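Local coordinates for protein acyl-coenzyme A oxidase (Caenorhabditis elegans, PDB 5K3H) that catalyses the FAD-dependent, oxygen-consuming desaturation of acyl-CoA thioesters, the first step of peroxisomal beta-oxidation, at residues 3-8 with 611-616; 81-86 with 141-146; 479-484 with 593-598. All blocks are in the same frame, centred on the assembly; numbering follows the deposited sequence.

In the fold
Interactions 1 and 3 share helix 590-616, one near its C-terminal end and the other near its start, with centres about 32 Å apart. Interaction 1 ties the chain's N-terminal loop to this late helix, so the loop it closes along the sequence contains both other contacts. Interaction 2 comes next along the chain, where helix 68-85 meets the turn between helix 130-141 and strand 147-150. Interaction 3 follows and joins the loop after helix 437-456 to the helix it shares with interaction 1. The centres of interactions 2 and 3 lie about 57 Å apart, on opposite sides of the chain's centre, yet both touch the second subunit of the homodimer, whereas interaction 1 is internal to one subunit.

Interaction 1: residues 3-8 with 611-616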
loop_
_atom_site.group_PDB
_atom_site.type_symbol
_atom_site.label_atom_id
_atom_site.label_comp_id
_atom_site.label_asym_id
_atom_site.label_seq_id
_atom_site.Cartn_x
_atom_site.Cartn_y
_atom_site.Cartn_z
ATOM N N HIS B 3 18.157 -32.154 -9.676
ATOM C CA HIS B 3 18.550 -30.924 -10.334
ATOM C C HIS B 3 19.195 -30.012 -9.304
ATOM O O HIS B 3 19.094 -30.236 -8.095
ATOM C CB HIS B 3 17.341 -30.235 -10.977
ATOM C CG HIS B 3 16.613 -31.084 -11.981
ATOM N ND1 HIS B 3 15.367 -31.630 -11.737
ATOM C CD2 HIS B 3 16.953 -31.472 -13.236
ATOM C CE1 HIS B 3 14.968 -32.305 -12.800
ATOM N NE2 HIS B 3 15.911 -32.228 -13.722
ATOM N N LEU B 4 19.899 -28.991 -9.787
ATOM C CA LEU B 4 20.397 -27.961 -8.878
ATOM C C LEU B 4 19.260 -27.327 -8.057
ATOM O O LEU B 4 19.429 -27.036 -6.866
ATOM C CB LEU B 4 21.159 -26.922 -9.691
ATOM C CG LEU B 4 22.527 -27.475 -10.164
ATOM C CD1 LEU B 4 23.243 -26.565 -11.187
ATOM C CD2 LEU B 4 23.455 -27.795 -8.968
ATOM N N ASN B 5 18.093 -27.108 -8.663
ATOM C CA ASN B 5 16.945 -26.571 -7.929
ATOM C C ASN B 5 16.210 -27.728 -7.250
ATOM O O ASN B 5 15.741 -28.660 -7.916
ATOM C CB ASN B 5 16.029 -25.758 -8.857
ATOM C CG ASN B 5 14.809 -25.177 -8.131
ATOM O OD1 ASN B 5 13.999 -25.917 -7.562
ATOM N ND2 ASN B 5 14.677 -23.842 -8.142
ATOM N N LYS B 6 16.177 -27.706 -5.920
ATOM C CA LYS B 6 15.644 -28.814 -5.132
ATOM C C LYS B 6 14.143 -28.731 -4.928
ATOM O O LYS B 6 13.593 -29.571 -4.203
ATOM C CB LYS B 6 16.338 -28.882 -3.761
ATOM C CG LYS B 6 17.823 -29.129 -3.862
ATOM C CD LYS B 6 18.062 -30.422 -4.595
ATOM C CE LYS B 6 19.506 -30.820 -4.542
ATOM N NZ LYS B 6 20.341 -29.956 -5.416
ATOM N N THR B 7 13.479 -27.715 -5.490
ATOM C CA THR B 7 12.036 -27.578 -5.334
ATOM C C THR B 7 11.239 -28.230 -6.472
ATOM O O THR B 7 10.048 -28.524 -6.287
ATOM C CB THR B 7 11.708 -26.091 -5.187
ATOM O OG1 THR B 7 12.455 -25.574 -4.081
ATOM C CG2 THR B 7 10.240 -25.858 -4.935
ATOM N N ILE B 8 11.885 -28.544 -7.605
ATOM C CA ILE B 8 11.200 -29.191 -8.718
ATOM C C ILE B 8 10.618 -30.522 -8.256
ATOM O O ILE B 8 11.278 -31.291 -7.547
ATOM C CB ILE B 8 12.185 -29.409 -9.882
ATOM C CG1 ILE B 8 12.758 -28.080 -10.391
ATOM C CG2 ILE B 8 11.539 -30.206 -11.045
ATOM C CD1 ILE B 8 13.979 -28.271 -11.283
ATOM N N ALA B 611 16.198 -16.350 -11.092
ATOM C CA ALA B 611 15.284 -15.560 -10.260
ATOM C C ALA B 611 14.351 -16.458 -9.443
ATOM O O ALA B 611 14.190 -16.257 -8.234
ATOM C CB ALA B 611 14.498 -14.563 -11.113
ATOM N N VAL B 612 13.688 -17.425 -10.096
ATOM C CA VAL B 612 12.811 -18.347 -9.368
ATOM C C VAL B 612 13.613 -19.171 -8.356
ATOM O O VAL B 612 13.155 -19.409 -7.231
ATOM C CB VAL B 612 12.017 -19.242 -10.351
ATOM C CG1 VAL B 612 11.303 -20.362 -9.613
ATOM C CG2 VAL B 612 10.984 -18.407 -11.124
ATOM N N SER B 613 14.839 -19.579 -8.713
ATOM C CA SER B 613 15.625 -20.395 -7.791
ATOM C C SER B 613 16.090 -19.582 -6.589
ATOM O O SER B 613 16.098 -20.086 -5.457
ATOM C CB SER B 613 16.797 -21.028 -8.524
ATOM O OG SER B 613 16.320 -21.879 -9.565
ATOM N N LEU B 614 16.428 -18.309 -6.800
ATOM C CA LEU B 614 16.797 -17.430 -5.690
ATOM C C LEU B 614 15.679 -17.292 -4.671
ATOM O O LEU B 614 15.948 -17.145 -3.472
ATOM C CB LEU B 614 17.178 -16.035 -6.208
ATOM C CG LEU B 614 18.531 -15.917 -6.908
ATOM C CD1 LEU B 614 18.582 -14.643 -7.690
ATOM C CD2 LEU B 614 19.691 -15.997 -5.881
ATOM N N LEU B 615 14.428 -17.352 -5.117
ATOM C CA LEU B 615 13.311 -17.275 -4.195
ATOM C C LEU B 615 12.940 -18.641 -3.631
ATOM O O LEU B 615 12.563 -18.726 -2.461
ATOM C CB LEU B 615 12.113 -16.641 -4.896
ATOM C CG LEU B 615 12.357 -15.181 -5.289
ATOM C CD1 LEU B 615 11.355 -14.779 -6.359
ATOM C CD2 LEU B 615 12.286 -14.247 -4.065
ATOM N N ASP B 616 13.050 -19.711 -4.434
ATOM C CA ASP B 616 12.881 -21.060 -3.898
ATOM C C ASP B 616 13.851 -21.350 -2.760
ATOM O O ASP B 616 13.554 -22.177 -1.901
ATOM C CB ASP B 616 13.105 -22.134 -4.960
ATOM C CG ASP B 616 11.967 -22.261 -5.926
ATOM O OD1 ASP B 616 10.810 -21.910 -5.580
ATOM O OD2 ASP B 616 12.233 -22.794 -7.038
HETATM O O HOH W 1 11.419 -24.013 -2.108
#
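Asn-5 reaches across to Ser-613 and Asp-616 from an Asx turn, in which its OD1 accepts a hydrogen bond from the backbone N of Thr-7 at 2.8 Å. That bond, with a weak one from Ile-8 N, holds the amide at its oxygen end and leaves ND2 facing the last turn of helix 590-616. CG lies opposite the backbone N (chi1 180°), which carries the amide out toward the helix. ND2 then spends its two N-H groups on two acceptors, Ser-613 OG and Asp-616 OD2, each 2.9 Å from it. Both acceptors lie almost in the amide plane and both bonds are nearly straight, at 166° to the serine and 169° to the aspartate. The carboxylate stands almost perpendicular to the amide and offers the anti lone pair of OD2.

This buried polar knot is the tight side of the contact. Asp-616 also pairs with two arginines, OD2 with Arg-20 and OD1 with Arg-315, so the N-terminal loop, helix 14-21 and helix 300-319 converge on one carboxylate. The positive charge around it would favour its ionised form. With an alanine in place of Asn-5, Ser-613 OG and Asp-616 OD2 would probably each lose a donor, and the loop the acceptor that closes its turn.

The Thr-7 side is looser and partly exposed. Here Thr-7 and Asp-616 meet by van der Waals contact, with Thr-7 OG1 3.6 Å from Asp-616 CB, and no direct hydrogen bond joins these two residues. A water bridges the gap instead: it sits 2.7 Å from Thr-7 OG1 and donates to the backbone O of Asp-616 at 2.8 Å.

Interaction 2: residues 81-86 with 141-146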
loop_
_atom_site.group_PDB
_atom_site.type_symbol
_atom_site.label_atom_id
_atom_site.label_comp_id
_atom_site.label_asym_id
_atom_site.label_seq_id
_atom_site.Cartn_x
_atom_site.Cartn_y
_atom_site.Cartn_z
ATOM N N VAL B 81 -2.559 -26.911 20.851
ATOM C CA VAL B 81 -1.912 -28.115 20.330
ATOM C C VAL B 81 -0.397 -27.941 20.282
ATOM O O VAL B 81 0.352 -28.870 20.603
ATOM C CB VAL B 81 -2.477 -28.473 18.949
ATOM C CG1 VAL B 81 -1.797 -29.723 18.423
ATOM C CG2 VAL B 81 -3.980 -28.654 19.034
ATOM N N LEU B 82 0.081 -26.748 19.893
ATOM C CA LEU B 82 1.525 -26.492 19.870
ATOM C C LEU B 82 2.157 -26.702 21.242
ATOM O O LEU B 82 3.113 -27.467 21.377
ATOM C CB LEU B 82 1.828 -25.071 19.389
ATOM C CG LEU B 82 1.943 -24.763 17.891
ATOM C CD1 LEU B 82 2.343 -23.274 17.704
ATOM C CD2 LEU B 82 2.891 -25.710 17.136
ATOM N N THR B 83 1.597 -26.085 22.287
ATOM C CA THR B 83 2.201 -26.205 23.614
ATOM C C THR B 83 2.278 -27.662 24.054
ATOM O O THR B 83 3.154 -28.034 24.841
ATOM C CB THR B 83 1.384 -25.426 24.647
ATOM O OG1 THR B 83 0.075 -25.985 24.697
ATOM C CG2 THR B 83 1.222 -23.986 24.254
ATOM N N GLN B 84 1.366 -28.490 23.548
ATOM C CA GLN B 84 1.287 -29.910 23.869
ATOM C C GLN B 84 2.279 -30.748 23.060
ATOM O O GLN B 84 3.006 -31.573 23.627
ATOM C CB GLN B 84 -0.159 -30.370 23.665
ATOM C CG GLN B 84 -0.389 -31.868 23.584
ATOM C CD GLN B 84 -1.835 -32.204 23.200
ATOM O OE1 GLN B 84 -2.628 -31.313 22.840
ATOM N NE2 GLN B 84 -2.175 -33.500 23.246
ATOM N N ARG B 85 2.337 -30.563 21.737
ATOM C CA ARG B 85 3.168 -31.412 20.884
ATOM C C ARG B 85 4.508 -30.778 20.508
ATOM O O ARG B 85 5.303 -31.424 19.814
ATOM C CB ARG B 85 2.425 -31.766 19.597
ATOM C CG ARG B 85 0.946 -32.033 19.784
ATOM C CD ARG B 85 0.669 -33.504 19.910
ATOM N NE ARG B 85 1.256 -34.254 18.806
ATOM C CZ ARG B 85 0.606 -34.549 17.685
ATOM N NH1 ARG B 85 -0.643 -34.125 17.509
ATOM N NH2 ARG B 85 1.220 -35.240 16.731
ATOM N N MET B 86 4.783 -29.552 20.977
ATOM C CA MET B 86 5.930 -28.763 20.515
ATOM C C MET B 86 7.228 -29.567 20.474
ATOM O O MET B 86 8.010 -29.442 19.522
ATOM C CB MET B 86 6.079 -27.516 21.398
ATOM C CG MET B 86 7.195 -26.581 21.007
ATOM S SD MET B 86 7.174 -25.085 22.008
ATOM C CE MET B 86 5.702 -24.270 21.361
ATOM N N LEU B 141 7.230 -18.451 31.077
ATOM C CA LEU B 141 7.856 -19.471 30.231
ATOM C C LEU B 141 7.040 -20.758 30.212
ATOM O O LEU B 141 6.954 -21.430 29.177
ATOM C CB LEU B 141 9.289 -19.749 30.690
ATOM C CG LEU B 141 10.301 -18.656 30.330
ATOM C CD1 LEU B 141 11.652 -18.892 31.018
ATOM C CD2 LEU B 141 10.483 -18.559 28.821
ATOM N N ARG B 142 6.403 -21.097 31.325
ATOM C CA ARG B 142 5.543 -22.273 31.372
ATOM C C ARG B 142 4.156 -22.014 30.802
ATOM O O ARG B 142 3.329 -22.936 30.785
ATOM C CB ARG B 142 5.416 -22.771 32.812
ATOM C CG ARG B 142 6.684 -23.388 33.379
ATOM C CD ARG B 142 6.467 -23.703 34.847
ATOM N NE ARG B 142 5.228 -24.468 34.974
ATOM C CZ ARG B 142 5.112 -25.767 34.731
ATOM N NH1 ARG B 142 6.171 -26.473 34.346
ATOM N NH2 ARG B 142 3.930 -26.353 34.856
ATOM N N ARG B 143 3.884 -20.780 30.370
ATOM C CA ARG B 143 2.604 -20.400 29.783
ATOM C C ARG B 143 1.467 -20.585 30.782
ATOM O O ARG B 143 0.337 -20.908 30.390
ATOM C CB ARG B 143 2.332 -21.158 28.475
ATOM C CG ARG B 143 3.446 -20.983 27.427
ATOM C CD ARG B 143 3.147 -21.651 26.067
ATOM N NE ARG B 143 3.854 -20.967 24.966
ATOM C CZ ARG B 143 4.161 -21.514 23.784
ATOM N NH1 ARG B 143 3.843 -22.766 23.530
ATOM N NH2 ARG B 143 4.795 -20.818 22.849
ATOM N N GLU B 144 1.765 -20.403 32.084
ATOM C CA GLU B 144 0.718 -20.391 33.110
ATOM C C GLU B 144 -0.088 -19.112 33.072
ATOM O O GLU B 144 -1.226 -19.088 33.567
ATOM C CB GLU B 144 1.291 -20.533 34.520
ATOM C CG GLU B 144 2.052 -21.808 34.782
ATOM C CD GLU B 144 2.584 -21.887 36.207
ATOM O OE1 GLU B 144 1.988 -21.276 37.125
ATOM O OE2 GLU B 144 3.647 -22.517 36.397
ATOM N N ILE B 145 0.502 -18.052 32.508
ATOM C CA ILE B 145 -0.097 -16.736 32.376
ATOM C C ILE B 145 0.133 -16.251 30.953
ATOM O O ILE B 145 0.989 -16.760 30.220
ATOM C CB ILE B 145 0.488 -15.736 33.395
ATOM C CG1 ILE B 145 2.009 -15.648 33.248
ATOM C CG2 ILE B 145 0.092 -16.121 34.801
ATOM C CD1 ILE B 145 2.634 -14.601 34.165
ATOM N N ILE B 146 -0.666 -15.270 30.552
ATOM C CA ILE B 146 -0.520 -14.642 29.250
ATOM C C ILE B 146 -0.273 -13.162 29.496
ATOM O O ILE B 146 -1.085 -12.483 30.141
ATOM C CB ILE B 146 -1.751 -14.874 28.363
ATOM C CG1 ILE B 146 -1.968 -16.371 28.153
ATOM C CG2 ILE B 146 -1.601 -14.168 27.029
ATOM C CD1 ILE B 146 -3.208 -16.697 27.371
#
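Arg-143 reaches Thr-83 because its CG is turned opposite its own carbonyl carbon (chi1 -56°) and the chain then runs straight from CG to NE, carrying the guanidinium across to helix 68-85. Met-86 follows three residues on from Thr-83, its chain extended as far as the sulfur and then bent at chi3 (-71°), which brings the CE methyl in at the edge of the guanidinium, near its plane. Thr-83 supplies its CG2 methyl, which packs 3.5 Å from Arg-143 CD and approaches the guanidinium obliquely. The threonine hydroxyl is engaged elsewhere, with Thr-80 O in its own helix. Both methyls lie very close to Arg-143 NH1, and these short separations are doubtful in detail. No hydrogen bond crosses the contact.

Beside it, Arg-142 NE and Glu-144 OE2 form a salt bridge of 2.9 Å, and Glu-144 also pairs with Arg-139. Met-113 packs against Arg-143, and Met-665 of the second subunit against Thr-83.

The backbone of Arg-143 has positive phi (62°) and two bonds return into the last turn of helix 130-141: a Schellman motif, ending that helix just before strand 147-150.

Interaction 3: residues 479-484 with 593-598; sequences LIDRVP and LDYVRD
Asp-594 OD1, one residue before the Tyr-595 that meets Asp-481, is held by two salt bridges: to Arg-597 NH1, 2.6 Å away, with a bent, weak hydrogen bond, and to Lys-505 of the second subunit. Arg-597 NH1 in turn pairs with Glu-584 of that subunit, which ties this flank of helix 590-616 to the dimer partner.

The Tyr-595 ring packs on the loop. Asp-481 takes up a left-handed backbone conformation (phi 68°) and sets its CB over the middle of one ring face, 3.6 Å from the Tyr-595 ring centroid. This is a CH-pi contact, in which the loop between helices 437-456 and 489-515 lies against helix 590-616 of the C-terminal helical part of the acyl-CoA oxidase fold. The Asp-481 carboxylate, its CG opposite the backbone N, continues over the ring with its plane tilted only 13° from it, OD1 lying 3.4 Å from Tyr-595 CE1.

Ile-480 makes the more buried half. Its CG2 methyl touches Tyr-595 CD2 obliquely at 3.6 Å and just reaches Val-596 CG2 at 4.5 Å. Tyr-491 of helix 489-515 and Leu-575 of helix 557-577 also pack on Ile-480, while its backbone O accepts a hydrogen bond from Gln-592 NE2.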
loop_
_atom_site.group_PDB
_atom_site.type_symbol
_atom_site.label_atom_id
_atom_site.label_comp_id
_atom_site.label_asym_id
_atom_site.label_seq_id
_atom_site.Cartn_x
_atom_site.Cartn_y
_atom_site.Cartn_z
ATOM N N LEU B 479 34.531 6.826 -9.853
ATOM C CA LEU B 479 35.367 6.074 -10.780
ATOM C C LEU B 479 34.609 4.892 -11.371
ATOM O O LEU B 479 35.215 3.931 -11.850
ATOM C CB LEU B 479 36.670 5.630 -10.091
ATOM C CG LEU B 479 37.651 6.725 -9.615
ATOM C CD1 LEU B 479 38.867 6.178 -8.885
ATOM C CD2 LEU B 479 38.129 7.567 -10.790
ATOM N N ILE B 480 33.282 4.968 -11.371
ATOM C CA ILE B 480 32.475 3.941 -12.006
ATOM C C ILE B 480 32.648 4.066 -13.516
ATOM O O ILE B 480 32.445 5.144 -14.094
ATOM C CB ILE B 480 31.004 4.091 -11.581
ATOM C CG1 ILE B 480 30.820 3.674 -10.118
ATOM C CG2 ILE B 480 30.076 3.310 -12.497
ATOM C CD1 ILE B 480 29.416 3.967 -9.598
ATOM N N ASP B 481 33.035 2.966 -14.159
ATOM C CA ASP B 481 33.252 2.901 -15.604
ATOM C C ASP B 481 34.456 3.740 -16.028
ATOM O O ASP B 481 34.507 4.244 -17.158
ATOM C CB ASP B 481 32.005 3.332 -16.399
ATOM C CG ASP B 481 32.112 2.988 -17.900
ATOM O OD1 ASP B 481 32.729 1.942 -18.207
ATOM O OD2 ASP B 481 31.615 3.760 -18.768
ATOM N N ARG B 482 35.402 3.954 -15.117
ATOM C CA ARG B 482 36.610 4.702 -15.408
ATOM C C ARG B 482 37.843 3.949 -14.986
ATOM O O ARG B 482 38.955 4.379 -15.295
ATOM C CB ARG B 482 36.599 6.060 -14.698
ATOM C CG ARG B 482 35.375 6.861 -14.970
ATOM C CD ARG B 482 35.566 8.241 -14.464
ATOM N NE ARG B 482 36.186 9.117 -15.458
ATOM C CZ ARG B 482 36.534 10.380 -15.213
ATOM N NH1 ARG B 482 36.332 10.907 -14.010
ATOM N NH2 ARG B 482 37.089 11.116 -16.167
ATOM N N VAL B 483 37.677 2.838 -14.299
ATOM C CA VAL B 483 38.770 2.182 -13.615
ATOM C C VAL B 483 38.411 0.703 -13.596
ATOM O O VAL B 483 37.259 0.355 -13.294
ATOM C CB VAL B 483 38.929 2.789 -12.215
ATOM C CG1 VAL B 483 38.687 1.750 -11.112
ATOM C CG2 VAL B 483 40.255 3.532 -12.100
ATOM N N PRO B 484 39.330 -0.194 -13.954
ATOM C CA PRO B 484 39.026 -1.629 -13.889
ATOM C C PRO B 484 38.968 -2.089 -12.441
ATOM O O PRO B 484 39.847 -1.774 -11.633
ATOM C CB PRO B 484 40.182 -2.280 -14.649
ATOM C CG PRO B 484 41.282 -1.280 -14.623
ATOM C CD PRO B 484 40.660 0.079 -14.520
ATOM N N LEU B 593 25.994 7.818 -15.585
ATOM C CA LEU B 593 24.637 7.416 -15.251
ATOM C C LEU B 593 24.050 6.540 -16.340
ATOM O O LEU B 593 23.261 5.641 -16.047
ATOM C CB LEU B 593 23.760 8.645 -14.995
ATOM C CG LEU B 593 22.509 8.423 -14.136
ATOM C CD1 LEU B 593 22.851 7.906 -12.720
ATOM C CD2 LEU B 593 21.629 9.698 -14.082
ATOM N N ASP B 594 24.410 6.789 -17.601
ATOM C CA ASP B 594 24.000 5.895 -18.680
ATOM C C ASP B 594 24.642 4.520 -18.542
ATOM O O ASP B 594 24.028 3.507 -18.883
ATOM C CB ASP B 594 24.354 6.520 -20.027
ATOM C CG ASP B 594 23.440 7.686 -20.391
ATOM O OD1 ASP B 594 22.311 7.772 -19.825
ATOM O OD2 ASP B 594 23.851 8.506 -21.255
ATOM N N TYR B 595 25.889 4.461 -18.072
ATOM C CA TYR B 595 26.497 3.170 -17.768
ATOM C C TYR B 595 25.688 2.439 -16.714
ATOM O O TYR B 595 25.414 1.243 -16.846
ATOM C CB TYR B 595 27.944 3.365 -17.304
ATOM C CG TYR B 595 28.657 2.110 -16.786
ATOM C CD1 TYR B 595 29.395 1.290 -17.632
ATOM C CD2 TYR B 595 28.613 1.769 -15.435
ATOM C CE1 TYR B 595 30.048 0.158 -17.155
ATOM C CE2 TYR B 595 29.264 0.640 -14.951
ATOM C CZ TYR B 595 29.977 -0.164 -15.810
ATOM O OH TYR B 595 30.620 -1.286 -15.301
ATOM N N VAL B 596 25.253 3.163 -15.680
ATOM C CA VAL B 596 24.525 2.550 -14.577
ATOM C C VAL B 596 23.209 1.964 -15.075
ATOM O O VAL B 596 22.823 0.862 -14.676
ATOM C CB VAL B 596 24.310 3.582 -13.448
ATOM C CG1 VAL B 596 23.405 3.016 -12.368
ATOM C CG2 VAL B 596 25.646 3.993 -12.844
ATOM N N ARG B 597 22.522 2.681 -15.976
ATOM C CA ARG B 597 21.278 2.187 -16.571
ATOM C C ARG B 597 21.503 0.926 -17.395
ATOM O O ARG B 597 20.713 -0.020 -17.324
ATOM C CB ARG B 597 20.644 3.263 -17.449
ATOM C CG ARG B 597 20.187 4.472 -16.711
ATOM C CD ARG B 597 19.652 5.521 -17.666
ATOM N NE ARG B 597 19.124 6.674 -16.944
ATOM C CZ ARG B 597 19.614 7.911 -17.018
ATOM N NH1 ARG B 597 20.657 8.176 -17.805
ATOM N NH2 ARG B 597 19.038 8.892 -16.316
ATOM N N ASP B 598 22.550 0.913 -18.226
ATOM C CA ASP B 598 22.857 -0.278 -19.022
ATOM C C ASP B 598 23.203 -1.468 -18.138
ATOM O O ASP B 598 22.791 -2.591 -18.419
ATOM C CB ASP B 598 24.004 0.025 -19.976
ATOM C CG ASP B 598 23.640 1.090 -20.979
ATOM O OD1 ASP B 598 22.428 1.304 -21.243
ATOM O OD2 ASP B 598 24.578 1.743 -21.486
#